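Local atomic coordinates of putative sugar kinase PH1459 (Pyrococcus horikoshii, PDB entry 3EWM), a protein that binds ATP and probably phosphorylates a sugar, possibly fructose, as a member of the PfkB family of carbohydrate kinases. Residues Ile188-Glu193 / Ala213-Pro218; Ala37-Gly42 / Phe249-Leu254. All coordinates share one frame; numbering follows the deposited sequence.

Interaction 1: Ile188-Glu193 / Ala213-Pro218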
# COMPACT_ATOMS: atom_id res chain seq x y z
N ILE A 188 16.71 1.10 -27.88
CA ILE A 188 15.95 -0.13 -27.91
C ILE A 188 14.61 0.20 -27.30
O ILE A 188 14.53 0.72 -26.19
CB ILE A 188 16.65 -1.23 -27.06
CG1 ILE A 188 18.03 -1.54 -27.64
CG2 ILE A 188 15.79 -2.49 -26.97
CD1 ILE A 188 19.09 -1.71 -26.56
N VAL A 189 13.55 -0.09 -28.04
CA VAL A 189 12.21 0.14 -27.54
C VAL A 189 11.45 -1.17 -27.61
O VAL A 189 11.48 -1.88 -28.63
CB VAL A 189 11.48 1.27 -28.33
CG1 VAL A 189 9.98 1.33 -27.97
CG2 VAL A 189 12.14 2.61 -28.06
N LYS A 190 10.80 -1.49 -26.50
CA LYS A 190 9.88 -2.60 -26.41
C LYS A 190 8.47 -2.07 -26.19
O LYS A 190 8.22 -1.25 -25.30
CB LYS A 190 10.30 -3.53 -25.25
CG LYS A 190 9.33 -4.66 -25.01
CD LYS A 190 9.76 -5.49 -23.80
CE LYS A 190 8.67 -6.43 -23.36
NZ LYS A 190 7.58 -5.75 -22.63
N ALA A 191 7.53 -2.55 -27.01
CA ALA A 191 6.15 -2.15 -26.90
C ALA A 191 5.27 -3.27 -27.38
O ALA A 191 5.67 -4.03 -28.26
CB ALA A 191 5.89 -0.88 -27.72
N SER A 192 4.07 -3.37 -26.81
CA SER A 192 3.06 -4.26 -27.34
C SER A 192 2.48 -3.64 -28.60
O SER A 192 2.53 -2.43 -28.79
CB SER A 192 1.92 -4.48 -26.34
OG SER A 192 1.24 -3.25 -26.11
N GLU A 193 1.89 -4.48 -29.44
CA GLU A 193 1.22 -3.96 -30.61
C GLU A 193 0.11 -2.97 -30.22
O GLU A 193 -0.12 -1.99 -30.94
CB GLU A 193 0.73 -5.11 -31.52
CG GLU A 193 -0.15 -6.11 -30.85
CD GLU A 193 -0.62 -7.20 -31.81
OE1 GLU A 193 -0.70 -6.92 -33.02
OE2 GLU A 193 -0.89 -8.33 -31.34
N ALA A 213 11.32 -3.85 -30.43
CA ALA A 213 10.75 -5.16 -30.18
C ALA A 213 9.28 -4.93 -29.94
O ALA A 213 8.90 -4.21 -29.01
CB ALA A 213 11.39 -5.82 -28.98
N ILE A 214 8.45 -5.49 -30.82
CA ILE A 214 7.02 -5.34 -30.68
C ILE A 214 6.47 -6.68 -30.24
O ILE A 214 6.60 -7.67 -30.97
CB ILE A 214 6.30 -4.85 -31.99
CG1 ILE A 214 6.80 -3.46 -32.43
CG2 ILE A 214 4.79 -4.80 -31.79
CD1 ILE A 214 6.84 -2.39 -31.34
N THR A 215 5.86 -6.71 -29.06
CA THR A 215 5.29 -7.93 -28.54
C THR A 215 3.87 -8.13 -29.08
O THR A 215 3.08 -7.19 -29.22
CB THR A 215 5.32 -7.95 -26.99
OG1 THR A 215 4.58 -6.83 -26.48
CG2 THR A 215 6.77 -7.87 -26.48
N LEU A 216 3.55 -9.38 -29.39
CA LEU A 216 2.23 -9.71 -29.90
C LEU A 216 1.51 -10.68 -28.94
O LEU A 216 0.70 -11.50 -29.35
CB LEU A 216 2.33 -10.23 -31.35
CG LEU A 216 3.32 -9.52 -32.31
CD1 LEU A 216 3.62 -10.34 -33.56
CD2 LEU A 216 2.90 -8.08 -32.71
N GLY A 217 1.82 -10.54 -27.65
CA GLY A 217 1.25 -11.37 -26.60
C GLY A 217 1.73 -12.82 -26.67
O GLY A 217 2.92 -13.07 -26.83
N PRO A 218 0.78 -13.78 -26.54
CA PRO A 218 1.06 -15.21 -26.74
C PRO A 218 1.53 -15.58 -28.15
O PRO A 218 2.23 -16.58 -28.30
CB PRO A 218 -0.30 -15.87 -26.45
CG PRO A 218 -1.01 -14.88 -25.55
CD PRO A 218 -0.61 -13.54 -26.12
O HOH W 1 5.42 -5.41 -24.40
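The carbonyl oxygen of Ala191 takes the backbone N of Thr215 at 2.8 Å, and on the same oxygen lies the CA of Ile214, 3.1 Å away in a CA-H...O contact. Three further backbone bonds continue this ladder, from Ala213 N to Val189 O (2.7 Å), Ala191 N to Ala213 O and Glu193 N to Thr215 O, so that two parallel strands run on in register until the first turn of helix 193-200. Side chains leave the sheet alternately. On one face Lys190 reaches out with CG anti to its backbone N (chi1 175°), and its CE rests 3.9 Å from Thr215 CG2; a single water then joins Lys190 NZ, 2.8 Å away, to Thr215 OG1. On the other, Ile214 lays CD1 against Ala191 CB at 4.0 Å, beside Val196 of helix 193-200. Beyond the strands, Leu216 CD2 meets the carboxylate carbon CD of Glu193 at 3.7 Å, the two side chains crossing nearly at right angles. Lys190 and Thr215 both bind ATP, toward the C-terminal ends of strands 188-192 and 211-215, the two parallel strands of a beta-alpha-beta unit, connected through helix 193-200, in the ribokinase-like fold.

Interaction 2: Ala37-Gly42 / Phe249-Leu254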
# COMPACT_ATOMS: atom_id res chain seq x y z
N ALA A 37 13.03 -3.91 -11.96
CA ALA A 37 13.57 -4.89 -11.01
C ALA A 37 13.48 -6.28 -11.62
O ALA A 37 14.42 -7.08 -11.51
CB ALA A 37 12.80 -4.84 -9.73
N ASN A 38 12.35 -6.58 -12.26
CA ASN A 38 12.17 -7.91 -12.83
C ASN A 38 13.16 -8.15 -13.95
O ASN A 38 13.69 -9.24 -14.09
CB ASN A 38 10.74 -8.12 -13.35
CG ASN A 38 9.66 -7.79 -12.32
OD1 ASN A 38 9.91 -7.79 -11.12
ND2 ASN A 38 8.46 -7.48 -12.81
N VAL A 39 13.38 -7.12 -14.76
CA VAL A 39 14.35 -7.21 -15.84
C VAL A 39 15.76 -7.36 -15.26
O VAL A 39 16.56 -8.16 -15.73
CB VAL A 39 14.30 -5.98 -16.76
CG1 VAL A 39 15.44 -6.05 -17.80
CG2 VAL A 39 12.96 -5.89 -17.48
N ALA A 40 16.04 -6.59 -14.21
CA ALA A 40 17.35 -6.64 -13.55
C ALA A 40 17.64 -8.04 -13.05
O ALA A 40 18.75 -8.54 -13.21
CB ALA A 40 17.42 -5.64 -12.40
N VAL A 41 16.64 -8.68 -12.44
CA VAL A 41 16.79 -10.07 -11.99
C VAL A 41 17.00 -11.01 -13.19
O VAL A 41 17.88 -11.87 -13.16
CB VAL A 41 15.59 -10.50 -11.10
CG1 VAL A 41 15.54 -12.03 -10.88
CG2 VAL A 41 15.63 -9.75 -9.78
N GLY A 42 16.22 -10.82 -14.25
CA GLY A 42 16.39 -11.61 -15.47
C GLY A 42 17.80 -11.52 -16.03
O GLY A 42 18.41 -12.53 -16.33
N PHE A 249 11.57 -11.64 -21.42
CA PHE A 249 11.86 -11.27 -22.79
C PHE A 249 12.76 -10.03 -22.87
O PHE A 249 13.76 -10.04 -23.58
CB PHE A 249 10.54 -11.06 -23.56
CG PHE A 249 10.73 -10.40 -24.88
CD1 PHE A 249 11.12 -11.15 -25.98
CD2 PHE A 249 10.51 -9.05 -25.03
CE1 PHE A 249 11.30 -10.55 -27.23
CE2 PHE A 249 10.69 -8.43 -26.27
CZ PHE A 249 11.09 -9.20 -27.37
N MSE A 250 12.43 -8.97 -22.13
CA MSE A 250 13.28 -7.77 -22.10
C MSE A 250 14.70 -8.12 -21.67
O MSE A 250 15.66 -7.71 -22.31
CB MSE A 250 12.69 -6.68 -21.19
CG MSE A 250 13.45 -5.36 -21.22
SE MSE A 250 13.72 -4.66 -23.03
CE MSE A 250 13.15 -2.80 -22.75
N ALA A 251 14.82 -8.85 -20.57
CA ALA A 251 16.13 -9.26 -20.07
C ALA A 251 16.94 -9.97 -21.17
O ALA A 251 18.08 -9.61 -21.43
CB ALA A 251 15.99 -10.14 -18.84
N ALA A 252 16.30 -10.94 -21.82
CA ALA A 252 16.93 -11.67 -22.93
C ALA A 252 17.36 -10.75 -24.05
O ALA A 252 18.41 -10.96 -24.66
CB ALA A 252 15.97 -12.72 -23.47
N LEU A 253 16.53 -9.76 -24.38
CA LEU A 253 16.84 -8.88 -25.48
C LEU A 253 18.09 -8.08 -25.18
O LEU A 253 18.98 -7.94 -26.02
CB LEU A 253 15.67 -7.95 -25.77
CG LEU A 253 15.76 -7.28 -27.14
CD1 LEU A 253 15.45 -8.30 -28.23
CD2 LEU A 253 14.80 -6.10 -27.22
N LEU A 254 18.13 -7.55 -23.96
CA LEU A 254 19.22 -6.71 -23.50
C LEU A 254 20.50 -7.51 -23.36
O LEU A 254 21.55 -7.07 -23.81
CB LEU A 254 18.84 -6.05 -22.18
CG LEU A 254 17.63 -5.10 -22.29
CD1 LEU A 254 17.51 -4.24 -21.05
CD2 LEU A 254 17.74 -4.23 -23.56
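Val39 and Met250, the latter present as selenomethionine, make the closest contact between side chains of the two segments. Val39 CG2 sits 3.8 Å from Met250 CB and equally near CG, the two side chains slanting across one another. Met250 CG lies anti to its backbone N (chi1 -174°), and the chain then bends, carrying the selenium away from the valine toward Lys190. The other branch, Val39 CG1, stands over the backbone of the second helix, 4.0 Å from Ala251 CA, and lies 4.3 Å from Leu254 CD1. An alanine at Val39 would remove both branches and would probably open a gap against Met250 and Leu254, leaving their side chains freer to shift.

The packing joins helix 35-45 to helix 245-259 of the ribokinase-like fold of PfkB kinases, deep inside the molecule; the axes of the two segments approach to 8.1 Å and cross at -52°.

Side chain against backbone is the second kind of contact. With no side chain at Gly42, the Ala251 methyl lies directly against its backbone, CB 3.6 Å from the carbonyl carbon of Gly42, and also lies 3.7 Å from Val39 O. That bare backbone is consistent with the close approach of the axes. Hydrogen bonding is left to the neighbourhood: Asn38 turns from the interface and gives its ND2 to Asp247, earlier in helix 245-259, while its OD1 receives Trp286 NE1.

Helix 245-259 is the element through which the two contacts meet. Phe249 and Leu253 lie against the sheet of interaction 1: Phe249 CD2 is 3.6 Å from Lys190 CE, and Leu253 CD2 is 3.8 Å from Ala213 CB. Met250, Ala251 and Leu254 serve interaction 2, so the helix is packed between strands 188-192 and 211-215 and helix 35-45. Interaction 2 is wholly buried near the centre of the chain and rests on small and aliphatic groups, whereas interaction 1 is only partly buried, with polar groups and a water at its ATP-binding end. Directional backbone bonds thus join the neighbouring strands, and van der Waals contact the two helices.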